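Side-chain contacts in major allergen Alt a 1 (Alternaria alternata, PDB 3V0R), which may bind host plant thaumatin-like proteins and inhibit their beta-glucanase activity, and forms a disulfide-linked homodimer of beta-barrel subunits: residues Y22-K25 and Y31-L34; D78-L83 and L100-R105. All coordinates share one frame; numbering follows the deposited sequence.

Contact 1 of 2, residues Y22-K25 and Y31-L34; sequences YGRK and YNSL. With 0FU (2,5,6-triaminopyrimidin-4-ol), chain K; 0FU (2,5,6-triaminopyrimidin-4-ol), chain M; SO4 (sulfate ion), chain B.
The Tyr31 ring is sandwiched: Lys25 CE lies over one face, 3.9 Å from the ring centroid and 29° off the normal, a CH-pi contact, and Leu34 CD1 sits over the centre of the opposite face. At the ring's edge, near its plane, is Arg24 O, 3.6 Å from Tyr31 CD1. Lys25 CG, anti to the carbonyl carbon (chi1 -62°), lies by the CD1-CE1 rim, and the extended chain carries CE over CZ on the same face. Over one face of the Tyr22 ring comes the amino group NAB of one triaminopyrimidinol; the short approach is doubtful, Tyr22 having two conformers. Tyr22 of the second subunit also meets this ring. The Arg24 guanidinium has Asn32 ND2 over one face, 3.6 Å from NH2, with guanidinium and amide planes 76° apart. At its edge, NH1 gives a weak hydrogen bond of 3.3 Å to sulfate O4, while NE forms a salt bridge with Asp113. Two backbone bonds join the antiparallel hairpin of strands 15-25 and 33-40 here: Arg24 N to Ser33 O and Asn32 N to Arg24 O, both 2.9 Å. Gly23 faces Leu34 as a non-hydrogen-bonded pair, and its CA approaches Ser33 O at 3.1 Å. Tyr22, Ser33 and Leu34 belong to the pyrimidine pocket, where Ser33 OG is 3.3 Å from NAA of the second ligand copy. The sandwich pairs a methylene probably polarised by the lysine ammonium with an electron-rich ring, whereas the sulfate, probably from the crystallisation liquor and also held by Lys17 of the second subunit, is consistent with a local preference for an anion.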
loop_
_atom_site.group_PDB
_atom_site.type_symbol
_atom_site.label_atom_id
_atom_site.label_comp_id
_atom_site.label_asym_id
_atom_site.label_seq_id
_atom_site.Cartn_x
_atom_site.Cartn_y
_atom_site.Cartn_z
ATOM N N TYR A 22 -7.018 16.714 -1.096
ATOM C CA TYR A 22 -8.121 16.142 -1.878
ATOM C C TYR A 22 -9.161 15.666 -0.910
ATOM O O TYR A 22 -8.854 15.283 0.185
ATOM C CB TYR A 22 -7.646 14.947 -2.738
ATOM C CG TYR A 22 -8.702 14.246 -3.614
ATOM C CD1 TYR A 22 -8.842 14.549 -4.995
ATOM C CD2 TYR A 22 -9.503 13.223 -3.108
ATOM C CE1 TYR A 22 -9.762 13.872 -5.803
ATOM C CE2 TYR A 22 -10.451 12.572 -3.915
ATOM C CZ TYR A 22 -10.591 12.906 -5.242
ATOM O OH TYR A 22 -11.476 12.197 -6.038
ATOM N N GLY A 23 -10.405 15.649 -1.347
ATOM C CA GLY A 23 -11.456 14.940 -0.623
ATOM C C GLY A 23 -12.662 14.665 -1.503
ATOM O O GLY A 23 -12.883 15.363 -2.483
ATOM N N ARG A 24 -13.411 13.635 -1.167
ATOM C CA ARG A 24 -14.609 13.333 -1.895
ATOM C C ARG A 24 -15.773 13.271 -0.904
ATOM O O ARG A 24 -15.667 12.625 0.119
ATOM C CB ARG A 24 -14.481 12.011 -2.657
ATOM C CG ARG A 24 -15.793 11.671 -3.368
ATOM C CD ARG A 24 -15.700 10.391 -4.139
ATOM N NE ARG A 24 -17.016 10.017 -4.621
ATOM C CZ ARG A 24 -17.466 8.793 -4.688
ATOM N NH1 ARG A 24 -18.704 8.556 -5.112
ATOM N NH2 ARG A 24 -16.669 7.766 -4.441
ATOM N N LYS A 25 -16.842 13.954 -1.240
ATOM C CA LYS A 25 -18.107 13.914 -0.501
ATOM C C LYS A 25 -19.147 13.281 -1.419
ATOM O O LYS A 25 -19.671 13.950 -2.309
ATOM C CB LYS A 25 -18.549 15.355 -0.171
ATOM C CG LYS A 25 -17.574 16.118 0.724
ATOM C CD LYS A 25 -18.073 17.561 0.902
ATOM C CE LYS A 25 -17.214 18.323 1.909
ATOM N NZ LYS A 25 -17.553 19.821 1.841
ATOM N N TYR A 31 -17.140 13.329 4.139
ATOM C CA TYR A 31 -16.111 12.802 3.259
ATOM C C TYR A 31 -16.113 11.256 3.330
ATOM O O TYR A 31 -16.329 10.707 4.409
ATOM C CB TYR A 31 -14.708 13.270 3.705
ATOM C CG TYR A 31 -14.472 14.759 3.446
ATOM C CD1 TYR A 31 -14.212 15.219 2.168
ATOM C CD2 TYR A 31 -14.481 15.674 4.475
ATOM C CE1 TYR A 31 -14.006 16.574 1.907
ATOM C CE2 TYR A 31 -14.201 17.031 4.243
ATOM C CZ TYR A 31 -13.980 17.476 2.957
ATOM O OH TYR A 31 -13.719 18.812 2.713
ATOM N N ASN A 32 -15.816 10.598 2.203
ATOM C CA ASN A 32 -15.488 9.186 2.245
ATOM C C ASN A 32 -14.030 8.955 1.914
ATOM O O ASN A 32 -13.548 7.831 2.017
ATOM C CB ASN A 32 -16.418 8.293 1.392
ATOM C CG ASN A 32 -16.245 8.488 -0.097
ATOM O OD1 ASN A 32 -15.423 9.299 -0.557
ATOM N ND2 ASN A 32 -17.042 7.748 -0.873
ATOM N N SER A 33 -13.353 10.022 1.485
ATOM C CA SER A 33 -11.957 9.962 1.111
ATOM C C SER A 33 -11.347 11.334 1.391
ATOM O O SER A 33 -11.896 12.314 0.972
ATOM C CB SER A 33 -11.818 9.578 -0.372
ATOM O OG SER A 33 -10.439 9.462 -0.727
ATOM N N LEU A 34 -10.192 11.373 2.059
ATOM C CA LEU A 34 -9.517 12.610 2.382
ATOM C C LEU A 34 -8.022 12.374 2.376
ATOM O O LEU A 34 -7.556 11.337 2.873
ATOM C CB LEU A 34 -9.976 13.034 3.801
ATOM C CG LEU A 34 -10.108 14.424 4.332
ATOM C CD1 LEU A 34 -10.975 15.323 3.525
ATOM C CD2 LEU A 34 -10.780 14.293 5.710
HETATM C C4 0FU K . -4.961 9.531 -4.291
HETATM N N3 0FU K . -3.771 10.147 -4.486
HETATM C C2 0FU K . -3.760 11.449 -4.874
HETATM N NAA 0FU K . -2.574 12.049 -5.079
HETATM N N1 0FU K . -4.904 12.158 -5.047
HETATM C C6 0FU K . -6.090 11.550 -4.891
HETATM N NAB 0FU K . -7.303 12.101 -5.067
HETATM C C5 0FU K . -6.114 10.255 -4.502
HETATM N NAC 0FU K . -7.298 9.696 -4.328
HETATM O O4 0FU K . -5.124 8.213 -3.895
HETATM C C4 0FU M . -4.264 9.483 -1.314
HETATM N N3 0FU M . -5.570 9.627 -1.061
HETATM C C2 0FU M . -6.122 10.859 -1.039
HETATM N NAA 0FU M . -7.444 10.925 -0.781
HETATM N N1 0FU M . -5.386 11.983 -1.286
HETATM C C6 0FU M . -4.073 11.881 -1.537
HETATM N NAB 0FU M . -3.319 12.966 -1.757
HETATM C C5 0FU M . -3.501 10.601 -1.560
HETATM N NAC 0FU M . -2.206 10.386 -1.792
HETATM O O4 0FU M . -3.636 8.281 -1.368
HETATM S S SO4 B . -19.646 4.437 -6.181
HETATM O O1 SO4 B . -18.746 4.312 -7.379
HETATM O O2 SO4 B . -20.889 5.142 -6.613
HETATM O O3 SO4 B . -19.965 3.066 -5.672
HETATM O O4 SO4 B . -19.072 5.233 -5.055
#

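Contact 2 of 2, residues D78-L83 and L100-R105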
loop_
_atom_site.group_PDB
_atom_site.type_symbol
_atom_site.label_atom_id
_atom_site.label_comp_id
_atom_site.label_asym_id
_atom_site.label_seq_id
_atom_site.Cartn_x
_atom_site.Cartn_y
_atom_site.Cartn_z
ATOM N N ASP A 78 -16.124 21.306 9.203
ATOM C CA ASP A 78 -16.823 22.590 9.236
ATOM C C ASP A 78 -15.883 23.814 8.989
ATOM O O ASP A 78 -16.341 24.835 8.542
ATOM C CB ASP A 78 -17.559 22.790 10.608
ATOM C CG ASP A 78 -16.564 22.875 11.850
ATOM O OD1 ASP A 78 -15.402 22.565 11.735
ATOM O OD2 ASP A 78 -16.978 23.278 12.948
ATOM N N ARG A 79 -14.599 23.690 9.257
ATOM C CA ARG A 79 -13.674 24.816 9.169
ATOM C C ARG A 79 -12.453 24.460 8.316
ATOM O O ARG A 79 -11.472 25.206 8.291
ATOM C CB ARG A 79 -13.255 25.203 10.576
ATOM C CG ARG A 79 -12.412 24.129 11.249
ATOM C CD ARG A 79 -12.273 24.311 12.759
ATOM N NE ARG A 79 -13.502 23.960 13.417
ATOM C CZ ARG A 79 -13.682 23.872 14.742
ATOM N NH1 ARG A 79 -12.710 24.127 15.612
ATOM N NH2 ARG A 79 -14.891 23.533 15.220
ATOM N N SER A 80 -12.504 23.314 7.625
ATOM C CA SER A 80 -11.359 22.770 6.907
ATOM C C SER A 80 -10.135 22.763 7.772
ATOM O O SER A 80 -9.042 23.107 7.319
ATOM C CB SER A 80 -11.100 23.577 5.626
ATOM O OG SER A 80 -12.189 23.382 4.736
ATOM N N GLY A 81 -10.275 22.327 9.014
ATOM C CA GLY A 81 -9.192 22.388 9.935
ATOM C C GLY A 81 -8.511 21.065 10.145
ATOM O O GLY A 81 -9.158 20.076 10.408
ATOM N N LEU A 82 -7.227 21.048 9.959
ATOM C CA LEU A 82 -6.402 19.882 10.150
ATOM C C LEU A 82 -5.680 19.914 11.490
ATOM O O LEU A 82 -5.159 20.949 11.871
ATOM C CB LEU A 82 -5.313 19.864 9.068
ATOM C CG LEU A 82 -4.241 18.788 9.169
ATOM C CD1 LEU A 82 -4.773 17.398 8.902
ATOM C CD2 LEU A 82 -3.067 19.024 8.215
ATOM N N LEU A 83 -5.593 18.766 12.140
ATOM C CA LEU A 83 -4.788 18.568 13.337
ATOM C C LEU A 83 -3.903 17.337 13.117
ATOM O O LEU A 83 -4.354 16.321 12.652
ATOM C CB LEU A 83 -5.729 18.298 14.513
ATOM C CG LEU A 83 -5.135 17.858 15.825
ATOM C CD1 LEU A 83 -4.217 18.894 16.384
ATOM C CD2 LEU A 83 -6.220 17.520 16.898
ATOM N N LEU A 100 -6.907 24.150 5.624
ATOM C CA LEU A 100 -6.502 23.703 4.258
ATOM C C LEU A 100 -7.570 24.221 3.292
ATOM O O LEU A 100 -8.584 23.602 3.089
ATOM C CB LEU A 100 -6.415 22.195 4.215
ATOM C CG LEU A 100 -5.611 21.477 5.254
ATOM C CD1 LEU A 100 -5.467 20.005 4.937
ATOM C CD2 LEU A 100 -4.186 22.073 5.407
ATOM N N PRO A 101 -7.353 25.396 2.696
ATOM C CA PRO A 101 -8.390 25.981 1.846
ATOM C C PRO A 101 -8.592 25.094 0.637
ATOM O O PRO A 101 -7.611 24.576 0.036
ATOM C CB PRO A 101 -7.789 27.299 1.391
ATOM C CG PRO A 101 -6.585 27.537 2.227
ATOM C CD PRO A 101 -6.153 26.248 2.787
ATOM N N ASN A 102 -9.853 24.911 0.295
ATOM C CA ASN A 102 -10.160 24.072 -0.842
ATOM C C ASN A 102 -11.440 24.476 -1.571
ATOM O O ASN A 102 -12.239 25.266 -1.039
ATOM C CB ASN A 102 -10.214 22.642 -0.346
ATOM C CG ASN A 102 -11.347 22.403 0.625
ATOM O OD1 ASN A 102 -12.443 22.119 0.206
ATOM N ND2 ASN A 102 -11.110 22.615 1.910
ATOM N N TYR A 103 -11.614 23.979 -2.785
ATOM C CA TYR A 103 -12.797 24.245 -3.582
ATOM C C TYR A 103 -13.453 22.932 -3.978
ATOM O O TYR A 103 -12.715 21.999 -4.423
ATOM C CB TYR A 103 -12.363 25.014 -4.832
ATOM C CG TYR A 103 -13.528 25.382 -5.697
ATOM C CD1 TYR A 103 -14.462 26.315 -5.263
ATOM C CD2 TYR A 103 -13.717 24.783 -6.935
ATOM C CE1 TYR A 103 -15.572 26.652 -6.054
ATOM C CE2 TYR A 103 -14.809 25.112 -7.741
ATOM C CZ TYR A 103 -15.725 26.043 -7.287
ATOM O OH TYR A 103 -16.809 26.342 -8.083
ATOM N N CYS A 104 -14.771 22.800 -3.778
ATOM C CA CYS A 104 -15.515 21.608 -4.139
ATOM C C CYS A 104 -16.340 21.829 -5.383
ATOM O O CYS A 104 -16.972 22.888 -5.560
ATOM C CB CYS A 104 -16.488 21.136 -3.013
ATOM S SG CYS A 104 -15.668 20.886 -1.413
ATOM N N ARG A 105 -16.390 20.829 -6.245
ATOM C CA ARG A 105 -17.231 20.934 -7.461
ATOM C C ARG A 105 -17.782 19.539 -7.766
ATOM O O ARG A 105 -17.181 18.511 -7.352
ATOM C CB ARG A 105 -16.379 21.497 -8.624
ATOM C CG ARG A 105 -15.574 20.460 -9.384
ATOM C CD ARG A 105 -14.691 21.050 -10.505
ATOM N NE ARG A 105 -15.380 21.275 -11.815
ATOM C CZ ARG A 105 -15.552 22.451 -12.466
ATOM N NH1 ARG A 105 -16.189 22.442 -13.644
ATOM N NH2 ARG A 105 -15.104 23.630 -11.972
#
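Leu100 N donates to Ser80 O over 2.9 Å, with an N-H...O angle of 163°, and this bond lies at the open end of the antiparallel hairpin of strands 81-87 and 93-106. Ser80 and Gly81 both face Asp76, which makes a G1 beta bulge where strand 81-87 begins; Ser80 carries the left-handed backbone conformation there. Next to the backbone bond, Leu82 CB meets Leu100 CD1 at 4.1 Å, and the methyl groups CD2 of Leu82 and CD1 of Leu100 follow close by. Both leucines are buried: Leu82 packs on Phe73, and Leu100 on Ile18, Phe21, Phe75 and Ala122, so side chains from several strands of the barrel converge on this pair. Farther along, the chain of residues 100-105 pairs with strand 114-128, to which Cys104 is tied by its disulfide with Cys116. The side chains add one polar link across the contact, from Asn102, whose CG stands between its own backbone N and carbonyl carbon (chi1 65°), turning the amide back along the chain. Its ND2 donates in the amide plane to Leu100 O at 3.0 Å and, through a weak, bent bond, to Ser80 OG at 3.1 Å.

Overall arrangement
From the N terminus, strand 15-25 runs into contact 1, which closes the short loop of residues 26-30 as strand 33-40 turns back beside it. The chain then builds strands 47-53, 63-64 and 72-76 before contact 2 opens at residues 78-83; it closes at residues 100-105, tying the start of strand 81-87 to strand 93-106. The two closures follow in series, neither nested nor crossed. In the sheet, strand 114-128 separates the two hairpins, yet the contacts touch, with Lys25 NZ 3.9 Å from Cys104 SG. Their centres are about 11 Å apart, and both also reach the second subunit.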